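Local coordinates for protein lipolytic enzyme, G-D-S-L family (Bacteroides thetaiotaomicron, PDB 7BR2) that metabolises the drug diltiazem in the gut, being a serine esterase of the SGNH (GDSL) hydrolase superfamily, at residues 355-358 with 359-363; 367-370 with 371-375; 385-388 with 389-392; 407-410 with 411-414. All coordinates share one frame; numbering follows the deposited sequence.

In the fold
All four contacts are local, each made within a turn or two of backbone in the helices between residues 344 and 414. Contacts 1 and 2 come in series on the long helix 344-377, their centres about 18 Å apart; contact 3 opens helix 388-397 and contact 4 spans the short helix 408-414. Contacts 2, 3 and 4 cluster, with centres 10 to 14 Å apart, and touch through Glu368 with Arg407 and through Asn386, which meets Tyr369 and Tyr411. Contact 1 stands off, about 29 Å from contact 3 between centres, where the helix lies against helix 35-46 and strand 53-58. Helix 344-377 thus ties these core elements to the small helices at its far end.

Contact 1: residues 355-358 with 359-363; sequences LNEY and RWELE
Asn356 and Arg359 run side by side along helix 344-377, and the amide oxygen OD1 of Asn356 takes the NE hydrogen of Arg359 at 2.9 Å. The oxygen lies at the guanidinium edge, near its plane, whereas NE sits above the plane of the amide carbonyl, 35° out of it. A second, weak bond from Arg359 NH2 reaches the same oxygen at 3.3 Å. On the other side of the group, Arg359 NH1 forms a salt bridge with Glu363 OE1 at 3.0 Å, meeting the carboxylate from above its plane. These bonds fix the rotation of the guanidinium, which two bends in the arginine chain, at chi2 and chi3 (63°), bring back to Asn356. A leucine in place of Arg359 would probably leave the buried Glu363 carboxylate without its charge mate and Asn356 OD1 without its donors.

On the adjoining face Glu357 lies alongside Trp360, with OE2 of Glu357 3.7 Å from ring atom CE3 of Trp360. The same oxygen approaches Glu361 OE2 to 3.2 Å, a pairing of like charges probably eased by Arg34, which makes a salt bridge with Glu357 OE2 and a cation-pi contact with Trp360. Trp360 NE1 is held in turn by Gly33 O.

Asn356 ND2 donates to Ser37 O, and both Asn356 and Arg359 pack on helix 35-46, while Glu363 OE2 accepts from the backbone of Asn56 in strand 53-58. Leu355 and Leu362 rest on helix 417-437, placing this turn between the hydrolase core and that later helix.

Contact 2: residues 367-370 with 371-375; sequences REYA and WCQFG
Tyr369 and Gln373 meet one turn apart on helix 344-377, an i to i+4 pair in which the glutamine chain crosses the phenol ring. Gln373 CG lies over one face of the Tyr369 ring, 4.0 Å from the centroid, a CH-pi contact. The bend of the glutamine at chi2 (-61°) turns its amide back to the phenol, where Gln373 NE2 makes a weak hydrogen bond to Tyr369 OH at 3.4 Å. Stronger partners lie outside: Tyr369 OH is bonded to Asn386 ND2, and Gln373 OE1 accepts from the backbone N of Phe384. A leucine at the position of Tyr369 would probably strip the glutamine methylene of its ring face and leave Asn386 ND2 without its acceptor.

The backbone carbonyls are satisfied in alpha-helical fashion, Arg367 O by Trp371 N at 2.9 Å and Glu368 O by Cys372 N. A wider pi-type turn follows at 373-375. The charged ends of Arg367 and Glu368 find their partners elsewhere: Glu368 forms salt bridges with Arg364 and Arg407, and Arg367 reaches Gly58 O and Asp74. The Arg367 guanidinium also carries Ala370 CB over one face. Ala370 O receives Phe374 N in a nearly straight bond (175°), and the edge of the Phe374 ring comes to that same oxygen, with Phe374 CD2 at 3.3 Å.

Contact 3: residues 385-388 with 389-392; sequences ANDR and KAIE
Asp387 caps the start of helix 388-397: it occupies the N-cap position, and its carboxylate oxygen OD1 accepts from Ala390 N at 2.9 Å. The side chain reaches forward over the first turn, with CG between the backbone N and the carbonyl carbon (chi1 56°). The amide meets OD1 nearly along its C-O bond direction, and Ala390 CB lies 3.4 Å from Asp387 OD1. Asp387 O adds the first main-chain link, to Ile391 N.

Beyond the cap, Arg388 folds over its own helix. Bends at chi2 and chi3 lay the guanidinium obliquely across Ile391, whose CD1 stands 3.7 Å above the centre of one face. Glu392 comes at about a right angle to the arginine, with the carboxylate and guanidinium planes 59° apart. Glu392 OE2 touches the aliphatic part, 3.5 Å from Arg388 CG, but remains 5.1 Å from Arg388 NE, so any attraction between the opposite charges is probably long-range, without a salt bridge.

Before the cap, Asn386 turns to Tyr369 of helix 344-377, which accepts from its ND2. The loop closes on the helix at an apolar touch, Ala385 CB against Ala390 CB at 4.3 Å.

Contact 4: residues 407-410 with 411-414; sequences RRDL and YSKM
Arg407, at the N-cap position of the short helix 408-414, gives its carbonyl oxygen to Tyr411 N at 2.8 Å, while its side chain leaves for Glu368 of helix 344-377. Arg408 repeats the backbone pattern with Ser412 N and sends its guanidinium to Asp395 of helix 388-397.

Asp409 carries most of the polar contact. Asp409 O takes two donors, Lys413 N and Ser412 OG, the latter at 2.8 Å from Asp409 O. The carboxylate stands with CG opposite the backbone N (chi1 -176°), and Lys413, extended beyond CG, passes obliquely across it. Lys413 NZ forms a salt bridge with OD2 of Asp409 at 3.1 Å, arriving 54° out of the carboxylate plane. A water donates both to Asp409 OD1 and to Ser412 OG, joining the two side chains.

Leu410 points to a different side: its CD2 packs against Met414 CG at 4.0 Å, and its O receives Met414 N in a bond of 164°.

The chemistry separates a polar side from a packing side. Asp409, Ser412 and Lys413 form a charged, water-bridged side whose lysine probably offsets the aspartate charge, whereas Leu410, Tyr411 and Met414 pack on helix 344-377, Tyr411 also touching helix 388-397.

Contact 1: residues 355-358 with 359-363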
loop_
_atom_site.group_PDB
_atom_site.type_symbol
_atom_site.label_atom_id
_atom_site.label_comp_id
_atom_site.label_asym_id
_atom_site.label_seq_id
_atom_site.Cartn_x
_atom_site.Cartn_y
_atom_site.Cartn_z
ATOM N N LEU A 355 -8.578 -6.142 -10.591
ATOM C CA LEU A 355 -9.832 -5.681 -9.994
ATOM C C LEU A 355 -9.579 -4.598 -8.952
ATOM O O LEU A 355 -10.280 -3.566 -8.915
ATOM C CB LEU A 355 -10.572 -6.869 -9.368
ATOM C CG LEU A 355 -11.139 -7.872 -10.382
ATOM C CD1 LEU A 355 -11.544 -9.173 -9.711
ATOM C CD2 LEU A 355 -12.322 -7.274 -11.138
ATOM N N ASN A 356 -8.556 -4.807 -8.110
ATOM C CA ASN A 356 -8.248 -3.865 -7.041
ATOM C C ASN A 356 -7.774 -2.530 -7.598
ATOM O O ASN A 356 -8.075 -1.476 -7.028
ATOM C CB ASN A 356 -7.193 -4.464 -6.118
ATOM C CG ASN A 356 -6.870 -3.564 -4.949
ATOM O OD1 ASN A 356 -7.766 -3.143 -4.212
ATOM N ND2 ASN A 356 -5.584 -3.240 -4.780
ATOM N N GLU A 357 -7.034 -2.550 -8.712
ATOM C CA GLU A 357 -6.592 -1.296 -9.335
ATOM C C GLU A 357 -7.770 -0.518 -9.950
ATOM O O GLU A 357 -7.860 0.712 -9.795
ATOM C CB GLU A 357 -5.506 -1.611 -10.371
ATOM C CG GLU A 357 -5.134 -0.480 -11.321
ATOM C CD GLU A 357 -4.377 0.663 -10.664
ATOM O OE1 GLU A 357 -3.812 0.465 -9.561
ATOM O OE2 GLU A 357 -4.356 1.772 -11.262
ATOM N N TYR A 358 -8.691 -1.219 -10.629
ATOM C CA TYR A 358 -9.928 -0.572 -11.089
ATOM C C TYR A 358 -10.641 0.122 -9.930
ATOM O O TYR A 358 -11.088 1.280 -10.035
ATOM C CB TYR A 358 -10.883 -1.606 -11.694
ATOM C CG TYR A 358 -10.575 -2.112 -13.083
ATOM C CD1 TYR A 358 -10.341 -1.232 -14.134
ATOM C CD2 TYR A 358 -10.565 -3.471 -13.359
ATOM C CE1 TYR A 358 -10.087 -1.691 -15.408
ATOM C CE2 TYR A 358 -10.298 -3.940 -14.645
ATOM C CZ TYR A 358 -10.059 -3.043 -15.657
ATOM O OH TYR A 358 -9.794 -3.477 -16.933
ATOM N N ARG A 359 -10.765 -0.605 -8.813
ATOM C CA ARG A 359 -11.388 -0.066 -7.606
ATOM C C ARG A 359 -10.655 1.171 -7.109
ATOM O O ARG A 359 -11.277 2.196 -6.799
ATOM C CB ARG A 359 -11.418 -1.147 -6.518
ATOM C CG ARG A 359 -11.945 -0.672 -5.175
ATOM C CD ARG A 359 -11.261 -1.417 -4.026
ATOM N NE ARG A 359 -9.818 -1.169 -3.962
ATOM C CZ ARG A 359 -9.261 -0.063 -3.472
ATOM N NH1 ARG A 359 -10.030 0.910 -2.999
ATOM N NH2 ARG A 359 -7.935 0.069 -3.447
ATOM N N TRP A 360 -9.324 1.094 -7.046
ATOM C CA TRP A 360 -8.530 2.225 -6.582
ATOM C C TRP A 360 -8.791 3.466 -7.436
ATOM O O TRP A 360 -8.902 4.579 -6.902
ATOM C CB TRP A 360 -7.043 1.847 -6.573
ATOM C CG TRP A 360 -6.122 2.983 -6.273
ATOM C CD1 TRP A 360 -5.692 3.395 -5.042
ATOM C CD2 TRP A 360 -5.527 3.874 -7.230
ATOM N NE1 TRP A 360 -4.853 4.480 -5.177
ATOM C CE2 TRP A 360 -4.745 4.799 -6.507
ATOM C CE3 TRP A 360 -5.586 3.980 -8.620
ATOM C CZ2 TRP A 360 -4.024 5.825 -7.135
ATOM C CZ3 TRP A 360 -4.864 5.000 -9.247
ATOM C CH2 TRP A 360 -4.093 5.905 -8.502
ATOM N N GLU A 361 -8.936 3.289 -8.760
ATOM C CA GLU A 361 -9.217 4.433 -9.639
ATOM C C GLU A 361 -10.568 5.069 -9.326
ATOM O O GLU A 361 -10.694 6.306 -9.234
ATOM C CB GLU A 361 -9.179 4.001 -11.107
ATOM C CG GLU A 361 -7.779 3.914 -11.693
ATOM C CD GLU A 361 -7.731 3.188 -13.033
ATOM O OE1 GLU A 361 -8.722 3.272 -13.796
ATOM O OE2 GLU A 361 -6.698 2.509 -13.306
ATOM N N LEU A 362 -11.600 4.230 -9.165
ATOM C CA LEU A 362 -12.906 4.758 -8.773
ATOM C C LEU A 362 -12.801 5.552 -7.471
ATOM O O LEU A 362 -13.288 6.701 -7.362
ATOM C CB LEU A 362 -13.893 3.604 -8.626
ATOM C CG LEU A 362 -14.447 3.055 -9.937
ATOM C CD1 LEU A 362 -15.177 1.702 -9.731
ATOM C CD2 LEU A 362 -15.351 4.073 -10.600
ATOM N N GLU A 363 -12.102 4.981 -6.485
ATOM C CA GLU A 363 -11.945 5.688 -5.214
ATOM C C GLU A 363 -11.244 7.028 -5.415
ATOM O O GLU A 363 -11.598 8.024 -4.767
ATOM C CB GLU A 363 -11.188 4.823 -4.206
ATOM C CG GLU A 363 -11.222 5.389 -2.793
ATOM C CD GLU A 363 -10.438 4.553 -1.779
ATOM O OE1 GLU A 363 -9.554 3.764 -2.192
ATOM O OE2 GLU A 363 -10.723 4.697 -0.563
#

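Contact 2: residues 367-370 with 371-375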
loop_
_atom_site.group_PDB
_atom_site.type_symbol
_atom_site.label_atom_id
_atom_site.label_comp_id
_atom_site.label_asym_id
_atom_site.label_seq_id
_atom_site.Cartn_x
_atom_site.Cartn_y
_atom_site.Cartn_z
ATOM N N ARG A 367 -11.927 10.920 -4.245
ATOM C CA ARG A 367 -10.966 11.819 -3.596
ATOM C C ARG A 367 -10.940 13.195 -4.277
ATOM O O ARG A 367 -10.760 14.230 -3.614
ATOM C CB ARG A 367 -9.556 11.219 -3.610
ATOM C CG ARG A 367 -9.360 9.924 -2.816
ATOM C CD ARG A 367 -10.199 9.893 -1.572
ATOM N NE ARG A 367 -9.699 10.806 -0.560
ATOM C CZ ARG A 367 -10.437 11.297 0.425
ATOM N NH1 ARG A 367 -9.896 12.128 1.309
ATOM N NH2 ARG A 367 -11.718 10.960 0.514
ATOM N N GLU A 368 -11.086 13.222 -5.605
ATOM C CA GLU A 368 -11.206 14.496 -6.317
ATOM C C GLU A 368 -12.461 15.242 -5.867
ATOM O O GLU A 368 -12.447 16.470 -5.650
ATOM C CB GLU A 368 -11.235 14.254 -7.830
ATOM C CG GLU A 368 -9.969 13.618 -8.409
ATOM C CD GLU A 368 -8.823 14.607 -8.553
ATOM O OE1 GLU A 368 -9.088 15.821 -8.627
ATOM O OE2 GLU A 368 -7.649 14.188 -8.567
ATOM N N TYR A 369 -13.558 14.510 -5.694
ATOM C CA TYR A 369 -14.758 15.166 -5.186
ATOM C C TYR A 369 -14.507 15.743 -3.793
ATOM O O TYR A 369 -14.896 16.882 -3.505
ATOM C CB TYR A 369 -15.933 14.185 -5.202
ATOM C CG TYR A 369 -17.101 14.573 -4.324
ATOM C CD1 TYR A 369 -18.055 15.503 -4.755
ATOM C CD2 TYR A 369 -17.275 13.981 -3.072
ATOM C CE1 TYR A 369 -19.139 15.851 -3.946
ATOM C CE2 TYR A 369 -18.347 14.319 -2.262
ATOM C CZ TYR A 369 -19.281 15.256 -2.701
ATOM O OH TYR A 369 -20.351 15.573 -1.886
ATOM N N ALA A 370 -13.813 14.987 -2.938
ATOM C CA ALA A 370 -13.496 15.474 -1.595
ATOM C C ALA A 370 -12.644 16.740 -1.640
ATOM O O ALA A 370 -12.803 17.628 -0.794
ATOM C CB ALA A 370 -12.793 14.385 -0.778
ATOM N N TRP A 371 -11.693 16.823 -2.579
ATOM C CA TRP A 371 -10.972 18.086 -2.708
ATOM C C TRP A 371 -11.939 19.211 -3.054
ATOM O O TRP A 371 -11.867 20.303 -2.481
ATOM C CB TRP A 371 -9.861 18.043 -3.755
ATOM C CG TRP A 371 -9.170 19.394 -3.757
ATOM C CD1 TRP A 371 -8.111 19.773 -2.979
ATOM C CD2 TRP A 371 -9.551 20.568 -4.501
ATOM N NE1 TRP A 371 -7.796 21.082 -3.213
ATOM C CE2 TRP A 371 -8.664 21.598 -4.136
ATOM C CE3 TRP A 371 -10.549 20.843 -5.442
ATOM C CZ2 TRP A 371 -8.743 22.880 -4.679
ATOM C CZ3 TRP A 371 -10.627 22.122 -5.978
ATOM C CH2 TRP A 371 -9.730 23.120 -5.595
ATOM N N CYS A 372 -12.855 18.974 -3.995
ATOM C CA CYS A 372 -13.814 20.035 -4.295
ATOM C C CYS A 372 -14.529 20.486 -3.029
ATOM O O CYS A 372 -14.679 21.691 -2.773
ATOM C CB CYS A 372 -14.815 19.569 -5.360
ATOM S SG CYS A 372 -14.033 19.439 -6.990
ATOM N N GLN A 373 -14.864 19.532 -2.167
ATOM C CA GLN A 373 -15.680 19.877 -1.010
ATOM C C GLN A 373 -14.873 20.619 0.048
ATOM O O GLN A 373 -15.301 21.673 0.528
ATOM C CB GLN A 373 -16.338 18.624 -0.417
ATOM C CG GLN A 373 -17.551 18.133 -1.231
ATOM C CD GLN A 373 -18.693 19.160 -1.322
ATOM O OE1 GLN A 373 -18.677 20.180 -0.640
ATOM N NE2 GLN A 373 -19.696 18.871 -2.156
ATOM N N PHE A 374 -13.721 20.076 0.452
ATOM C CA PHE A 374 -12.984 20.676 1.560
ATOM C C PHE A 374 -11.921 21.682 1.116
ATOM O O PHE A 374 -11.607 22.615 1.868
ATOM C CB PHE A 374 -12.355 19.572 2.415
ATOM C CG PHE A 374 -13.369 18.662 3.018
ATOM C CD1 PHE A 374 -14.035 19.013 4.176
ATOM C CD2 PHE A 374 -13.688 17.454 2.407
ATOM C CE1 PHE A 374 -14.997 18.166 4.719
ATOM C CE2 PHE A 374 -14.639 16.605 2.942
ATOM C CZ PHE A 374 -15.299 16.962 4.097
ATOM N N GLY A 375 -11.380 21.539 -0.087
ATOM C CA GLY A 375 -10.421 22.488 -0.601
ATOM C C GLY A 375 -11.025 23.701 -1.277
ATOM O O GLY A 375 -10.289 24.644 -1.577
#

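Contact 3: residues 385-388 with 389-392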
loop_
_atom_site.group_PDB
_atom_site.type_symbol
_atom_site.label_atom_id
_atom_site.label_comp_id
_atom_site.label_asym_id
_atom_site.label_seq_id
_atom_site.Cartn_x
_atom_site.Cartn_y
_atom_site.Cartn_z
ATOM N N ALA A 385 -23.128 21.247 0.030
ATOM C CA ALA A 385 -24.337 21.897 -0.474
ATOM C C ALA A 385 -24.870 21.167 -1.705
ATOM O O ALA A 385 -26.051 20.801 -1.758
ATOM C CB ALA A 385 -24.057 23.369 -0.793
ATOM N N ASN A 386 -23.999 20.930 -2.691
ATOM C CA ASN A 386 -24.308 20.141 -3.882
ATOM C C ASN A 386 -25.593 20.625 -4.545
ATOM O O ASN A 386 -26.471 19.836 -4.906
ATOM C CB ASN A 386 -24.380 18.648 -3.530
ATOM C CG ASN A 386 -23.014 18.068 -3.190
ATOM O OD1 ASN A 386 -21.996 18.502 -3.714
ATOM N ND2 ASN A 386 -22.985 17.120 -2.286
ATOM N N ASP A 387 -25.692 21.945 -4.711
ATOM C CA ASP A 387 -26.917 22.581 -5.182
ATOM C C ASP A 387 -26.574 23.718 -6.141
ATOM O O ASP A 387 -25.418 23.909 -6.526
ATOM C CB ASP A 387 -27.735 23.110 -3.993
ATOM C CG ASP A 387 -26.934 24.073 -3.113
ATOM O OD1 ASP A 387 -25.810 24.488 -3.488
ATOM O OD2 ASP A 387 -27.445 24.458 -2.058
ATOM N N ARG A 388 -27.595 24.522 -6.474
ATOM C CA ARG A 388 -27.427 25.601 -7.442
ATOM C C ARG A 388 -26.502 26.685 -6.912
ATOM O O ARG A 388 -25.722 27.261 -7.676
ATOM C CB ARG A 388 -28.782 26.199 -7.828
ATOM C CG ARG A 388 -28.697 27.493 -8.652
ATOM C CD ARG A 388 -28.039 27.291 -10.025
ATOM N NE ARG A 388 -28.487 26.050 -10.653
ATOM C CZ ARG A 388 -27.989 25.528 -11.771
ATOM N NH1 ARG A 388 -27.020 26.137 -12.434
ATOM N NH2 ARG A 388 -28.480 24.389 -12.233
ATOM N N LYS A 389 -26.573 26.996 -5.612
ATOM C CA LYS A 389 -25.634 27.985 -5.097
ATOM C C LYS A 389 -24.196 27.460 -5.137
ATOM O O LYS A 389 -23.257 28.241 -5.350
ATOM C CB LYS A 389 -26.020 28.425 -3.687
ATOM C CG LYS A 389 -25.164 29.611 -3.214
ATOM C CD LYS A 389 -25.477 30.010 -1.778
ATOM C CE LYS A 389 -24.813 31.332 -1.391
ATOM N NZ LYS A 389 -25.832 32.250 -0.755
ATOM N N ALA A 390 -24.001 26.151 -4.957
ATOM C CA ALA A 390 -22.669 25.579 -5.135
ATOM C C ALA A 390 -22.182 25.783 -6.566
ATOM O O ALA A 390 -21.043 26.213 -6.795
ATOM C CB ALA A 390 -22.677 24.089 -4.781
ATOM N N ILE A 391 -23.046 25.472 -7.542
ATOM C CA ILE A 391 -22.706 25.660 -8.947
ATOM C C ILE A 391 -22.359 27.114 -9.225
ATOM O O ILE A 391 -21.409 27.412 -9.962
ATOM C CB ILE A 391 -23.851 25.176 -9.853
ATOM C CG1 ILE A 391 -24.085 23.675 -9.684
ATOM C CG2 ILE A 391 -23.570 25.540 -11.313
ATOM C CD1 ILE A 391 -25.383 23.172 -10.337
ATOM N N GLU A 392 -23.140 28.038 -8.662
ATOM C CA GLU A 392 -22.938 29.458 -8.927
ATOM C C GLU A 392 -21.588 29.924 -8.398
ATOM O O GLU A 392 -20.856 30.644 -9.088
ATOM C CB GLU A 392 -24.080 30.271 -8.311
ATOM C CG GLU A 392 -25.297 30.357 -9.215
ATOM C CD GLU A 392 -26.545 30.819 -8.494
ATOM O OE1 GLU A 392 -26.457 31.174 -7.299
ATOM O OE2 GLU A 392 -27.623 30.816 -9.132
#

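Contact 4: residues 407-410 with 411-414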
loop_
_atom_site.group_PDB
_atom_site.type_symbol
_atom_site.label_atom_id
_atom_site.label_comp_id
_atom_site.label_asym_id
_atom_site.label_seq_id
_atom_site.Cartn_x
_atom_site.Cartn_y
_atom_site.Cartn_z
ATOM N N ARG A 407 -11.416 20.498 -12.186
ATOM C CA ARG A 407 -12.335 19.536 -11.601
ATOM C C ARG A 407 -13.806 19.874 -11.793
ATOM O O ARG A 407 -14.649 19.182 -11.218
ATOM C CB ARG A 407 -12.028 19.324 -10.118
ATOM C CG ARG A 407 -10.768 18.507 -9.890
ATOM C CD ARG A 407 -9.610 19.257 -9.308
ATOM N NE ARG A 407 -8.422 18.419 -9.399
ATOM C CZ ARG A 407 -7.633 18.365 -10.468
ATOM N NH1 ARG A 407 -7.899 19.113 -11.524
ATOM N NH2 ARG A 407 -6.574 17.571 -10.477
ATOM N N ARG A 408 -14.147 20.918 -12.556
ATOM C CA ARG A 408 -15.553 21.293 -12.684
ATOM C C ARG A 408 -16.382 20.191 -13.346
ATOM O O ARG A 408 -17.541 19.979 -12.978
ATOM C CB ARG A 408 -15.721 22.602 -13.452
ATOM C CG ARG A 408 -17.206 22.938 -13.633
ATOM C CD ARG A 408 -17.470 24.377 -14.043
ATOM N NE ARG A 408 -16.611 24.800 -15.137
ATOM C CZ ARG A 408 -16.707 25.987 -15.729
ATOM N NH1 ARG A 408 -17.628 26.852 -15.315
ATOM N NH2 ARG A 408 -15.889 26.305 -16.730
ATOM N N ASP A 409 -15.850 19.538 -14.377
ATOM C CA ASP A 409 -16.605 18.463 -15.019
ATOM C C ASP A 409 -16.862 17.315 -14.032
ATOM O O ASP A 409 -18.010 16.852 -13.844
ATOM C CB ASP A 409 -15.837 17.984 -16.257
ATOM C CG ASP A 409 -16.593 16.930 -17.041
ATOM O OD1 ASP A 409 -17.797 17.135 -17.280
ATOM O OD2 ASP A 409 -15.990 15.904 -17.424
ATOM N N LEU A 410 -15.797 16.878 -13.355
ATOM C CA LEU A 410 -15.939 15.843 -12.351
ATOM C C LEU A 410 -16.922 16.276 -11.275
ATOM O O LEU A 410 -17.754 15.477 -10.847
ATOM C CB LEU A 410 -14.575 15.494 -11.744
ATOM C CG LEU A 410 -14.568 14.375 -10.681
ATOM C CD1 LEU A 410 -13.323 13.492 -10.833
ATOM C CD2 LEU A 410 -14.680 14.916 -9.243
ATOM N N TYR A 411 -16.854 17.536 -10.826
ATOM C CA TYR A 411 -17.773 17.941 -9.767
ATOM C C TYR A 411 -19.217 17.957 -10.259
ATOM O O TYR A 411 -20.138 17.638 -9.496
ATOM C CB TYR A 411 -17.407 19.307 -9.182
ATOM C CG TYR A 411 -18.415 19.712 -8.125
ATOM C CD1 TYR A 411 -18.386 19.140 -6.865
ATOM C CD2 TYR A 411 -19.423 20.636 -8.405
ATOM C CE1 TYR A 411 -19.320 19.484 -5.899
ATOM C CE2 TYR A 411 -20.365 20.994 -7.439
ATOM C CZ TYR A 411 -20.310 20.412 -6.193
ATOM O OH TYR A 411 -21.234 20.753 -5.231
ATOM N N SER A 412 -19.438 18.345 -11.521
ATOM C CA SER A 412 -20.792 18.372 -12.067
ATOM C C SER A 412 -21.388 16.975 -12.118
ATOM O O SER A 412 -22.614 16.815 -12.037
ATOM C CB SER A 412 -20.797 19.044 -13.454
ATOM O OG SER A 412 -20.322 18.203 -14.491
ATOM N N LYS A 413 -20.536 15.953 -12.224
ATOM C CA LYS A 413 -21.042 14.588 -12.068
ATOM C C LYS A 413 -21.177 14.185 -10.590
ATOM O O LYS A 413 -22.226 13.693 -10.161
ATOM C CB LYS A 413 -20.123 13.603 -12.794
ATOM C CG LYS A 413 -19.742 14.038 -14.206
ATOM C CD LYS A 413 -18.678 13.120 -14.804
ATOM C CE LYS A 413 -17.940 13.766 -15.982
ATOM N NZ LYS A 413 -16.560 13.180 -16.173
ATOM N N MET A 414 -20.131 14.368 -9.799
ATOM C CA MET A 414 -20.114 13.774 -8.466
ATOM C C MET A 414 -20.950 14.533 -7.448
ATOM O O MET A 414 -21.206 13.993 -6.367
ATOM C CB MET A 414 -18.665 13.639 -7.982
ATOM C CG MET A 414 -17.870 12.601 -8.748
ATOM S SD MET A 414 -18.424 10.888 -8.390
ATOM C CE MET A 414 -17.518 10.583 -6.865
HETATM O O HOH W 1 -19.812 18.897 -17.180
#